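Local coordinates for protein putative Zn-dependent exopeptidase (PDB 3GUX) that probably removes amino-terminal residues from peptides as a zinc-dependent aminopeptidase of peptidase family M28, at residues A[22-27]-A[298-303]; A[89-94]-A[153-158]; A[138-143]-A[305-310]; A[202-207]-A[267-272]. One frame throughout, in Å; residues are numbered along the deposited sequence. Where two conformers were deposited one is given.

Contact 1. Residues A[22-27]-A[298-303]; sequences PEFDAD and TLKAVG
Phe24 lays the face of its ring against Gly303, and this is the tightly packed half of the contact. The CA of Gly303 sits 3.6 Å from the centroid of the Phe24 ring, close to the ring normal, a CH-pi contact that only a residue without CB allows, since a side chain there would run into the ring. CG of Phe24 stands anti to its backbone N (chi1 175°), which carries the ring toward the helix backbone, and its CE1 comes within 3.4 Å of the carbonyl O of Leu299. Beside it, CB of Ala26 rests 3.9 Å from CB of Lys300, a small methyl suited to the close approach of the two backbones.

The opposite character appears at the exposed Glu23. Lys300 bends at chi2 and then runs extended to bring NZ to Glu23 OE1 at 2.7 Å, a salt bridge on the anti side of the carboxylate. The same NZ donates to the O of Phe24 at 2.7 Å, in the carbonyl plane on a lone pair, and a further bond goes to Gln304. An alanine in place of Phe24 would probably open a gap over Gly303 and leave the helix backbone there without its aromatic cover.

The ring also touches Val136 and Glu139 of helix 131-146, while Leu299 reaches Tyr30 and Ile33, so the segment leading into helix 26-37 lies between helices 131-146 and 296-311.

Contact 2. Residues A[89-94]-A[153-158]; sequences GAYKPE and IDIVFF
An antiparallel pairing in the mixed central sheet of this M28-type fold joins Gly89 and Tyr91, near the end of strand 81-91, to Ile155 and Ile153 in the first half of strand 152-158. The two strand axes come within 4.7 Å and run at 174° to each other. Gly89 and Ile155 form a hydrogen-bonded pair whose two bonds are short and straight: Gly89 N to Ile155 O at 2.7 Å, and Ile155 N to Gly89 O at 2.8 Å. Further along, Tyr91 N gives a bond of 2.7 Å to Ile153 O, but the return bond from Ile153 N to Tyr91 O is weak.

Between them lies the non-hydrogen-bonded pair of Ala90 and Asp154. CG of Asp154 stands anti to its carbonyl carbon (chi1 -62°), and OD1 comes back across the strands to within 3.5 Å of CB of Ala90, whose methyl is short enough to lie beside the carboxylate. That carboxylate is buried, and its OD2 is held by a salt bridge to Arg98 and a hydrogen bond with Tyr194 OH.

The other face carries Tyr91, Ile153 and Ile155. The Tyr91 ring turns its edge to Ile153 O, with CD2 at 3.8 Å, and its CE2 approaches CD1 of Ile155 at 4.4 Å. Tyrosine suits the place because its ring packs with the isoleucines while its hydroxyl finds the O of Phe63. This face packs on Ala141 and Ile144 of helix 131-146 and on Leu60 of helix 47-62, while strand 98-104 continues the sheet beyond strand 152-158.

Contact 3. Residues A[138-143]-A[305-310]; sequences LEIARQ and TVMDVI
Ile140 and Met307, the latter a selenomethionine, meet where helix 138-143 and helix 305-310 approach with their axes 11.1 Å apart at a crossing angle of -44°. At that spacing side chains rather than backbones make the contact. From CB, which points at the other helix, Ile140 divides. CG1, anti to the carbonyl carbon (chi1 -68°), runs alongside Met307, 3.9 Å from its CG, the two side chains sliding past each other in opposite directions. Its tip, CD1, ends 3.7 Å from CG1 of Val306, whose side chain lies at about a right angle to that of Ile140. The second branch, CG2, meets CE of Met307 at 3.7 Å and CD1 of Ile310 at 4.2 Å. A branched residue thus touches three partners on one face of the other helix.

The selenomethionine turns its methyl back at chi3, setting CE 3.5 Å from CB of Gln143. Only the aliphatic root of Gln143 is used here; its NE2 donates to Glu139 OE2 at 2.7 Å, from above the carboxylate plane. OE2 also takes Arg142 NH2, while Arg142 NE holds OE1 at 2.8 Å, a side-on grip. An alanine in place of Ile140 would probably leave the Val306 and Ile310 methyls without their partner and the Met307 chain freer to turn.

No hydrogen bond links the two segments: their hold is purely apolar, and the buried charge of Glu139 is answered within its own helix and by Ser28 OG and the backbone N of Asp25.

Contact 4. Residues A[202-207]-A[267-272]; sequences LDMVGG and DIINYD
Leu202 and Ile268 lie side by side on the same face of a parallel strand pair, pointing the same way, with CD2 of Leu202 3.6 Å from CD1 of Ile268. Just past the strand pair, Val205 brings CG1 to 4.0 Å from CG2 of Ile268. These branched apolar residues suit a surface packed beneath helices: Leu202 and Val205 also touch Val136 and Val302, and Ile268 touches Val306.

Between the two segments the hydrogen bonds are few. Asp203 N gives a straight bond of 3.0 Å to Ile268 O, while Asn270 N reaches Met204 O only by a weak one. A CA-H...O contact of 3.2 Å from Ile269 CA to Asp203 O lies between them.

The other face carries Asp203 and Ile269. CG1 of Ile269 stands anti to its backbone N (chi1 -176°), taking CD1 to 3.8 Å from OD2 of Asp203; CE of Met204, a selenomethionine, reaches in from the following loop to 3.6 Å from the same CD1. The carboxylates of Asp203 and Asp267 are not in contact, OD2 to OD1 4.9 Å, and both lie near Asp252 of a loop.

The contact is thus two-sided: Leu202, Ile268 and Val205 give an apolar side under helices 131-146 and 296-311, while acids gather on the other.

Contacts 2, 3 and 4 are buried, whereas contact 1 is partly buried and ends in an exposed salt-bridged glutamate. Helix 296-311 serves contacts 1 and 3, holding the N-terminal segment with one part and helix 131-146 with the next. Contacts 2 and 4 belong to the same sheet but lie about 21 Å apart between centres and differ in sense, antiparallel in one and parallel in the other. Contact 3 packs on both: Ile310 meets Ile153, and Val306 meets Ile268 and Leu202. Chemistry follows place: backbone bonds dominate contact 2, apolar side chains contact 3, a salt bridge with aromatic packing contact 1, and an apolar face backed by acids contact 4.

Contact 1. Residues A[22-27]-A[298-303]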
loop_
_atom_site.group_PDB
_atom_site.type_symbol
_atom_site.label_atom_id
_atom_site.label_comp_id
_atom_site.label_asym_id
_atom_site.label_seq_id
_atom_site.Cartn_x
_atom_site.Cartn_y
_atom_site.Cartn_z
ATOM N N PRO A 22 13.590 6.408 10.857
ATOM C CA PRO A 22 13.187 5.931 12.176
ATOM C C PRO A 22 12.869 4.462 12.105
ATOM O O PRO A 22 12.633 3.932 11.007
ATOM C CB PRO A 22 11.900 6.695 12.459
ATOM C CG PRO A 22 12.007 7.913 11.635
ATOM C CD PRO A 22 12.725 7.511 10.398
ATOM N N GLU A 23 12.849 3.812 13.254
ATOM C CA GLU A 23 12.605 2.378 13.302
ATOM C C GLU A 23 11.134 2.014 13.144
ATOM O O GLU A 23 10.262 2.498 13.895
ATOM C CB GLU A 23 13.137 1.798 14.620
ATOM C CG GLU A 23 14.617 1.904 14.769
ATOM C CD GLU A 23 15.409 1.069 13.763
ATOM O OE1 GLU A 23 14.954 -0.029 13.382
ATOM O OE2 GLU A 23 16.518 1.500 13.391
ATOM N N PHE A 24 10.863 1.186 12.134
ATOM C CA PHE A 24 9.547 0.634 11.920
ATOM C C PHE A 24 9.341 -0.377 13.030
ATOM O O PHE A 24 10.202 -1.204 13.248
ATOM C CB PHE A 24 9.498 -0.057 10.537
ATOM C CG PHE A 24 8.219 -0.785 10.220
ATOM C CD1 PHE A 24 8.068 -2.123 10.562
ATOM C CD2 PHE A 24 7.181 -0.143 9.535
ATOM C CE1 PHE A 24 6.909 -2.804 10.279
ATOM C CE2 PHE A 24 5.984 -0.826 9.223
ATOM C CZ PHE A 24 5.859 -2.157 9.598
ATOM N N ASP A 25 8.194 -0.319 13.710
ATOM C CA ASP A 25 7.860 -1.274 14.796
ATOM C C ASP A 25 7.001 -2.394 14.254
ATOM O O ASP A 25 5.790 -2.209 14.004
ATOM C CB ASP A 25 7.165 -0.562 15.957
ATOM C CG ASP A 25 7.192 -1.379 17.249
ATOM O OD1 ASP A 25 6.455 -2.361 17.355
ATOM O OD2 ASP A 25 8.012 -1.053 18.127
ATOM N N ALA A 26 7.633 -3.543 14.025
ATOM C CA ALA A 26 6.938 -4.704 13.479
ATOM C C ALA A 26 5.850 -5.272 14.401
ATOM O O ALA A 26 4.854 -5.832 13.867
ATOM C CB ALA A 26 7.932 -5.791 13.066
ATOM N N ASP A 27 6.002 -5.176 15.731
ATOM C CA ASP A 27 4.930 -5.667 16.617
ATOM C C ASP A 27 3.697 -4.757 16.519
ATOM O O ASP A 27 2.578 -5.224 16.635
ATOM C CB ASP A 27 5.356 -5.802 18.078
ATOM C CG ASP A 27 4.322 -6.538 18.899
ATOM O OD1 ASP A 27 3.902 -7.638 18.478
ATOM O OD2 ASP A 27 3.911 -6.018 19.951
ATOM N N THR A 298 9.313 -10.533 8.595
ATOM C CA THR A 298 8.926 -10.182 7.236
ATOM C C THR A 298 8.366 -8.778 7.239
ATOM O O THR A 298 8.731 -7.967 6.409
ATOM C CB THR A 298 7.926 -11.174 6.651
ATOM O OG1 THR A 298 8.489 -12.484 6.714
ATOM C CG2 THR A 298 7.574 -10.789 5.147
ATOM N N LEU A 299 7.498 -8.474 8.199
ATOM C CA LEU A 299 6.931 -7.123 8.321
ATOM C C LEU A 299 8.027 -6.054 8.488
ATOM O O LEU A 299 7.977 -4.986 7.860
ATOM C CB LEU A 299 5.925 -7.077 9.498
ATOM C CG LEU A 299 4.685 -7.960 9.400
ATOM C CD1 LEU A 299 3.863 -7.860 10.692
ATOM C CD2 LEU A 299 3.838 -7.577 8.190
ATOM N N LYS A 300 9.028 -6.372 9.313
ATOM C CA LYS A 300 10.095 -5.463 9.598
ATOM C C LYS A 300 10.905 -5.199 8.325
ATOM O O LYS A 300 11.257 -4.053 8.034
ATOM C CB LYS A 300 11.015 -5.995 10.720
ATOM C CG LYS A 300 12.273 -5.100 11.015
ATOM C CD LYS A 300 11.915 -3.721 11.604
ATOM C CE LYS A 300 13.181 -2.895 11.994
ATOM N NZ LYS A 300 12.834 -1.525 12.542
ATOM N N ALA A 301 11.200 -6.255 7.569
ATOM C CA ALA A 301 11.968 -6.103 6.335
ATOM C C ALA A 301 11.256 -5.220 5.342
ATOM O O ALA A 301 11.881 -4.379 4.678
ATOM C CB ALA A 301 12.281 -7.474 5.694
ATOM N N VAL A 302 9.955 -5.412 5.198
ATOM C CA VAL A 302 9.186 -4.609 4.245
ATOM C C VAL A 302 9.019 -3.180 4.733
ATOM O O VAL A 302 9.288 -2.219 4.004
ATOM C CB VAL A 302 7.808 -5.219 3.959
ATOM C CG1 VAL A 302 6.947 -4.259 3.081
ATOM C CG2 VAL A 302 8.013 -6.569 3.283
ATOM N N GLY A 303 8.567 -3.044 5.957
ATOM C CA GLY A 303 8.294 -1.743 6.520
ATOM C C GLY A 303 9.541 -0.890 6.607
ATOM O O GLY A 303 9.518 0.282 6.210
#

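Contact 2. Residues A[89-94]-A[153-158]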
loop_
_atom_site.group_PDB
_atom_site.type_symbol
_atom_site.label_atom_id
_atom_site.label_comp_id
_atom_site.label_asym_id
_atom_site.label_seq_id
_atom_site.Cartn_x
_atom_site.Cartn_y
_atom_site.Cartn_z
ATOM N N GLY A 89 -5.063 8.897 3.199
ATOM C CA GLY A 89 -4.439 9.710 4.249
ATOM C C GLY A 89 -3.237 10.451 3.669
ATOM O O GLY A 89 -2.274 9.828 3.232
ATOM N N ALA A 90 -3.295 11.786 3.672
ATOM C CA ALA A 90 -2.254 12.636 3.093
ATOM C C ALA A 90 -1.429 13.266 4.182
ATOM O O ALA A 90 -1.980 13.683 5.197
ATOM C CB ALA A 90 -2.876 13.745 2.230
ATOM N N TYR A 91 -0.116 13.305 3.959
ATOM C CA TYR A 91 0.834 13.981 4.838
ATOM C C TYR A 91 1.493 15.080 4.039
ATOM O O TYR A 91 1.827 14.880 2.867
ATOM C CB TYR A 91 1.874 13.008 5.372
ATOM C CG TYR A 91 1.273 12.097 6.381
ATOM C CD1 TYR A 91 1.146 12.499 7.695
ATOM C CD2 TYR A 91 0.778 10.859 6.018
ATOM C CE1 TYR A 91 0.582 11.685 8.641
ATOM C CE2 TYR A 91 0.200 10.027 6.958
ATOM C CZ TYR A 91 0.101 10.450 8.270
ATOM O OH TYR A 91 -0.480 9.644 9.213
ATOM N N LYS A 92 1.706 16.223 4.694
ATOM C CA LYS A 92 2.236 17.419 4.063
ATOM C C LYS A 92 1.480 17.637 2.761
ATOM O O LYS A 92 2.073 17.535 1.685
ATOM C CB LYS A 92 3.749 17.316 3.816
ATOM N N PRO A 93 0.162 17.919 2.845
ATOM C CA PRO A 93 -0.591 18.140 1.598
ATOM C C PRO A 93 -0.120 19.355 0.787
ATOM O O PRO A 93 -0.469 19.475 -0.381
ATOM C CB PRO A 93 -2.039 18.326 2.071
ATOM C CG PRO A 93 -2.045 18.010 3.528
ATOM C CD PRO A 93 -0.671 18.163 4.035
ATOM N N GLU A 94 0.646 20.250 1.407
ATOM C CA GLU A 94 1.220 21.392 0.719
ATOM C C GLU A 94 2.200 20.985 -0.382
ATOM O O GLU A 94 2.233 21.607 -1.438
ATOM C CB GLU A 94 1.953 22.284 1.729
ATOM N N ILE A 153 3.715 12.369 1.816
ATOM C CA ILE A 153 3.376 10.963 1.643
ATOM C C ILE A 153 1.853 10.828 1.600
ATOM O O ILE A 153 1.138 11.520 2.334
ATOM C CB ILE A 153 3.930 10.064 2.772
ATOM C CG1 ILE A 153 5.455 10.231 2.949
ATOM C CG2 ILE A 153 3.568 8.612 2.502
ATOM C CD1 ILE A 153 6.298 9.962 1.703
ATOM N N ASP A 154 1.376 9.995 0.678
ATOM C CA ASP A 154 -0.027 9.621 0.608
ATOM C C ASP A 154 -0.143 8.134 0.872
ATOM O O ASP A 154 0.544 7.337 0.226
ATOM C CB ASP A 154 -0.611 9.910 -0.766
ATOM C CG ASP A 154 -0.573 11.359 -1.091
ATOM O OD1 ASP A 154 -1.156 12.169 -0.339
ATOM O OD2 ASP A 154 0.079 11.706 -2.085
ATOM N N ILE A 155 -1.005 7.781 1.831
ATOM C CA ILE A 155 -1.343 6.407 2.159
ATOM C C ILE A 155 -2.769 6.206 1.586
ATOM O O ILE A 155 -3.694 6.903 1.990
ATOM C CB ILE A 155 -1.247 6.152 3.673
ATOM C CG1 ILE A 155 0.220 6.236 4.108
ATOM C CG2 ILE A 155 -1.823 4.803 4.033
ATOM C CD1 ILE A 155 0.480 5.911 5.578
ATOM N N VAL A 156 -2.932 5.305 0.617
ATOM C CA VAL A 156 -4.239 5.034 0.038
ATOM C C VAL A 156 -4.618 3.559 0.178
ATOM O O VAL A 156 -3.854 2.679 -0.236
ATOM C CB VAL A 156 -4.266 5.393 -1.443
ATOM C CG1 VAL A 156 -5.647 5.100 -2.046
ATOM C CG2 VAL A 156 -3.902 6.839 -1.619
ATOM N N PHE A 157 -5.752 3.295 0.828
ATOM C CA PHE A 157 -6.267 1.948 0.932
ATOM C C PHE A 157 -7.385 1.801 -0.098
ATOM O O PHE A 157 -8.444 2.443 0.006
ATOM C CB PHE A 157 -6.774 1.613 2.329
ATOM C CG PHE A 157 -5.791 1.902 3.447
ATOM C CD1 PHE A 157 -4.449 1.533 3.354
ATOM C CD2 PHE A 157 -6.240 2.445 4.647
ATOM C CE1 PHE A 157 -3.561 1.767 4.413
ATOM C CE2 PHE A 157 -5.348 2.702 5.706
ATOM C CZ PHE A 157 -4.012 2.357 5.588
ATOM N N PHE A 158 -7.134 0.950 -1.090
ATOM C CA PHE A 158 -8.077 0.651 -2.143
ATOM C C PHE A 158 -9.076 -0.400 -1.714
ATOM O O PHE A 158 -8.697 -1.381 -1.100
ATOM C CB PHE A 158 -7.370 0.098 -3.386
ATOM C CG PHE A 158 -6.429 1.060 -4.027
ATOM C CD1 PHE A 158 -6.875 2.301 -4.442
ATOM C CD2 PHE A 158 -5.119 0.700 -4.267
ATOM C CE1 PHE A 158 -6.036 3.181 -5.064
ATOM C CE2 PHE A 158 -4.261 1.584 -4.874
ATOM C CZ PHE A 158 -4.711 2.828 -5.270
#

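Contact 3. Residues A[138-143]-A[305-310]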
loop_
_atom_site.group_PDB
_atom_site.type_symbol
_atom_site.label_atom_id
_atom_site.label_comp_id
_atom_site.label_asym_id
_atom_site.label_seq_id
_atom_site.Cartn_x
_atom_site.Cartn_y
_atom_site.Cartn_z
ATOM N N LEU A 138 -0.139 1.475 8.064
ATOM C CA LEU A 138 -0.615 2.159 9.268
ATOM C C LEU A 138 0.572 2.440 10.170
ATOM O O LEU A 138 0.689 3.540 10.698
ATOM C CB LEU A 138 -1.655 1.330 10.029
ATOM C CG LEU A 138 -3.069 1.223 9.437
ATOM C CD1 LEU A 138 -3.905 0.177 10.173
ATOM C CD2 LEU A 138 -3.780 2.569 9.449
ATOM N N GLU A 139 1.465 1.455 10.325
ATOM C CA GLU A 139 2.659 1.651 11.146
ATOM C C GLU A 139 3.548 2.711 10.510
ATOM O O GLU A 139 4.124 3.505 11.228
ATOM C CB GLU A 139 3.429 0.341 11.384
ATOM C CG GLU A 139 4.796 0.512 12.028
ATOM C CD GLU A 139 4.767 1.183 13.418
ATOM O OE1 GLU A 139 3.687 1.392 14.029
ATOM O OE2 GLU A 139 5.860 1.492 13.911
ATOM N N ILE A 140 3.657 2.741 9.179
ATOM C CA ILE A 140 4.419 3.828 8.511
ATOM C C ILE A 140 3.757 5.204 8.785
ATOM O O ILE A 140 4.451 6.179 9.060
ATOM C CB ILE A 140 4.636 3.551 7.021
ATOM C CG1 ILE A 140 5.596 2.366 6.859
ATOM C CG2 ILE A 140 5.196 4.799 6.291
ATOM C CD1 ILE A 140 5.716 1.839 5.478
ATOM N N ALA A 141 2.425 5.242 8.780
ATOM C CA ALA A 141 1.664 6.459 9.095
ATOM C C ALA A 141 2.019 6.993 10.489
ATOM O O ALA A 141 2.311 8.179 10.665
ATOM C CB ALA A 141 0.146 6.196 8.997
ATOM N N ARG A 142 2.007 6.090 11.464
ATOM C CA ARG A 142 2.303 6.419 12.838
ATOM C C ARG A 142 3.711 7.024 12.964
ATOM O O ARG A 142 3.912 7.977 13.710
ATOM C CB ARG A 142 2.148 5.163 13.704
ATOM C CG ARG A 142 2.286 5.442 15.219
ATOM C CD ARG A 142 2.105 4.192 16.076
ATOM N NE ARG A 142 3.254 3.283 16.012
ATOM C CZ ARG A 142 4.357 3.378 16.748
ATOM N NH1 ARG A 142 4.522 4.372 17.626
ATOM N NH2 ARG A 142 5.341 2.490 16.594
ATOM N N GLN A 143 4.668 6.471 12.223
ATOM C CA GLN A 143 6.037 6.959 12.230
ATOM C C GLN A 143 6.126 8.308 11.537
ATOM O O GLN A 143 6.943 9.152 11.945
ATOM C CB GLN A 143 6.977 5.974 11.535
ATOM C CG GLN A 143 7.090 4.600 12.192
ATOM C CD GLN A 143 7.774 4.603 13.531
ATOM O OE1 GLN A 143 8.629 5.455 13.828
ATOM N NE2 GLN A 143 7.417 3.624 14.348
ATOM N N THR A 305 12.364 -1.109 4.918
ATOM C CA THR A 305 12.873 -0.826 3.565
ATOM C C THR A 305 12.063 0.324 2.984
ATOM O O THR A 305 12.641 1.270 2.493
ATOM C CB THR A 305 12.813 -2.065 2.644
ATOM O OG1 THR A 305 13.741 -3.037 3.117
ATOM C CG2 THR A 305 13.110 -1.717 1.147
ATOM N N VAL A 306 10.732 0.275 3.121
ATOM C CA VAL A 306 9.886 1.354 2.611
ATOM C C VAL A 306 10.213 2.682 3.292
ATOM O O VAL A 306 10.317 3.696 2.623
ATOM C CB VAL A 306 8.361 1.034 2.660
ATOM C CG1 VAL A 306 7.510 2.270 2.300
ATOM C CG2 VAL A 306 8.033 -0.061 1.676
HETATM N N MSE A 307 10.455 2.668 4.584
HETATM C CA MSE A 307 10.792 3.932 5.246
HETATM C C MSE A 307 12.153 4.466 4.836
HETATM O O MSE A 307 12.262 5.650 4.522
HETATM C CB MSE A 307 10.704 3.789 6.740
HETATM C CG MSE A 307 9.353 3.307 7.080
HETATM SE SE MSE A 307 8.949 3.691 8.820
HETATM C CE MSE A 307 8.204 5.354 8.327
ATOM N N ASP A 308 13.172 3.617 4.777
ATOM C CA ASP A 308 14.508 4.097 4.366
ATOM C C ASP A 308 14.478 4.584 2.909
ATOM O O ASP A 308 15.197 5.507 2.579
ATOM C CB ASP A 308 15.614 3.050 4.599
ATOM C CG ASP A 308 16.137 3.054 6.031
ATOM O OD1 ASP A 308 17.105 3.790 6.302
ATOM O OD2 ASP A 308 15.618 2.303 6.873
ATOM N N VAL A 309 13.641 3.971 2.069
ATOM C CA VAL A 309 13.491 4.429 0.707
ATOM C C VAL A 309 12.835 5.809 0.733
ATOM O O VAL A 309 13.426 6.765 0.226
ATOM C CB VAL A 309 12.705 3.454 -0.181
ATOM C CG1 VAL A 309 12.252 4.132 -1.487
ATOM C CG2 VAL A 309 13.543 2.241 -0.488
ATOM N N ILE A 310 11.682 5.931 1.393
ATOM C CA ILE A 310 10.929 7.196 1.326
ATOM C C ILE A 310 11.584 8.330 2.067
ATOM O O ILE A 310 11.482 9.456 1.600
ATOM C CB ILE A 310 9.403 7.089 1.741
ATOM C CG1 ILE A 310 9.195 6.931 3.240
ATOM C CG2 ILE A 310 8.716 5.966 0.972
ATOM C CD1 ILE A 310 7.728 6.729 3.582
#

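Contact 4. Residues A[202-207]-A[267-272]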
loop_
_atom_site.group_PDB
_atom_site.type_symbol
_atom_site.label_atom_id
_atom_site.label_comp_id
_atom_site.label_asym_id
_atom_site.label_seq_id
_atom_site.Cartn_x
_atom_site.Cartn_y
_atom_site.Cartn_z
ATOM N N LEU A 202 1.890 -2.355 -1.547
ATOM C CA LEU A 202 2.207 -3.495 -0.659
ATOM C C LEU A 202 1.048 -4.483 -0.762
ATOM O O LEU A 202 -0.084 -4.105 -0.460
ATOM C CB LEU A 202 2.406 -3.074 0.791
ATOM C CG LEU A 202 3.434 -1.993 1.081
ATOM C CD1 LEU A 202 3.575 -1.890 2.587
ATOM C CD2 LEU A 202 4.772 -2.285 0.372
ATOM N N ASP A 203 1.327 -5.708 -1.207
ATOM C CA ASP A 203 0.300 -6.766 -1.335
ATOM C C ASP A 203 0.872 -8.116 -0.855
ATOM O O ASP A 203 1.745 -8.690 -1.502
ATOM C CB ASP A 203 -0.169 -6.842 -2.774
ATOM C CG ASP A 203 -1.414 -7.690 -2.971
ATOM O OD1 ASP A 203 -1.883 -8.305 -2.008
ATOM O OD2 ASP A 203 -1.932 -7.729 -4.128
HETATM N N MSE A 204 0.364 -8.630 0.274
HETATM C CA MSE A 204 0.810 -9.917 0.870
HETATM C C MSE A 204 2.275 -9.859 1.250
HETATM O O MSE A 204 3.158 -10.499 0.634
HETATM C CB MSE A 204 0.446 -11.088 -0.067
HETATM C CG MSE A 204 -1.059 -11.277 -0.179
HETATM SE SE MSE A 204 -1.405 -12.623 -1.541
HETATM C CE MSE A 204 -1.044 -11.479 -3.104
ATOM N N VAL A 205 2.521 -9.009 2.256
ATOM C CA VAL A 205 3.878 -8.663 2.683
ATOM C C VAL A 205 4.212 -9.091 4.126
ATOM O O VAL A 205 5.173 -8.594 4.717
ATOM C CB VAL A 205 4.136 -7.130 2.502
ATOM C CG1 VAL A 205 4.227 -6.751 0.971
ATOM C CG2 VAL A 205 3.110 -6.286 3.255
ATOM N N GLY A 206 3.443 -10.034 4.660
ATOM C CA GLY A 206 3.639 -10.522 5.999
ATOM C C GLY A 206 4.047 -11.967 6.192
ATOM O O GLY A 206 4.340 -12.352 7.329
ATOM N N GLY A 207 4.085 -12.769 5.127
ATOM C CA GLY A 207 4.351 -14.199 5.278
ATOM C C GLY A 207 5.760 -14.575 5.690
ATOM O O GLY A 207 6.708 -13.965 5.229
ATOM N N ASP A 267 4.947 -2.862 -7.349
ATOM C CA ASP A 267 4.258 -3.830 -6.516
ATOM C C ASP A 267 5.277 -4.678 -5.716
ATOM O O ASP A 267 6.135 -5.346 -6.320
ATOM C CB ASP A 267 3.365 -4.716 -7.395
ATOM C CG ASP A 267 2.335 -5.511 -6.604
ATOM O OD1 ASP A 267 2.210 -5.345 -5.351
ATOM O OD2 ASP A 267 1.630 -6.317 -7.249
ATOM N N ILE A 268 5.215 -4.602 -4.375
ATOM C CA ILE A 268 6.002 -5.441 -3.467
ATOM C C ILE A 268 5.000 -6.521 -3.077
ATOM O O ILE A 268 4.098 -6.239 -2.288
ATOM C CB ILE A 268 6.532 -4.687 -2.210
ATOM C CG1 ILE A 268 7.346 -3.442 -2.634
ATOM C CG2 ILE A 268 7.310 -5.646 -1.301
ATOM C CD1 ILE A 268 7.909 -2.599 -1.422
ATOM N N ILE A 269 5.159 -7.715 -3.656
ATOM C CA ILE A 269 4.200 -8.811 -3.558
ATOM C C ILE A 269 4.929 -10.149 -3.427
ATOM O O ILE A 269 5.890 -10.407 -4.130
ATOM C CB ILE A 269 3.218 -8.816 -4.773
ATOM C CG1 ILE A 269 2.134 -9.916 -4.643
ATOM C CG2 ILE A 269 3.992 -8.885 -6.115
ATOM C CD1 ILE A 269 0.941 -9.776 -5.647
ATOM N N ASN A 270 4.509 -10.974 -2.460
ATOM C CA ASN A 270 5.123 -12.268 -2.289
ATOM C C ASN A 270 4.934 -13.163 -3.530
ATOM O O ASN A 270 3.824 -13.246 -4.066
ATOM C CB ASN A 270 4.582 -12.967 -1.034
ATOM C CG ASN A 270 5.271 -14.284 -0.788
ATOM O OD1 ASN A 270 6.506 -14.388 -0.861
ATOM N ND2 ASN A 270 4.485 -15.307 -0.528
ATOM N N TYR A 271 6.023 -13.795 -3.978
ATOM C CA TYR A 271 6.076 -14.713 -5.098
ATOM C C TYR A 271 6.769 -16.011 -4.650
ATOM O O TYR A 271 7.933 -15.973 -4.158
ATOM C CB TYR A 271 6.863 -14.068 -6.249
ATOM C CG TYR A 271 7.053 -14.970 -7.423
ATOM C CD1 TYR A 271 5.984 -15.270 -8.265
ATOM C CD2 TYR A 271 8.310 -15.517 -7.719
ATOM C CE1 TYR A 271 6.147 -16.110 -9.364
ATOM C CE2 TYR A 271 8.478 -16.353 -8.815
ATOM C CZ TYR A 271 7.387 -16.641 -9.634
ATOM O OH TYR A 271 7.530 -17.466 -10.721
ATOM N N ASP A 272 6.073 -17.142 -4.803
ATOM C CA ASP A 272 6.589 -18.457 -4.388
ATOM C C ASP A 272 7.677 -18.957 -5.325
ATOM O O ASP A 272 7.386 -19.270 -6.476
ATOM C CB ASP A 272 5.448 -19.484 -4.320
#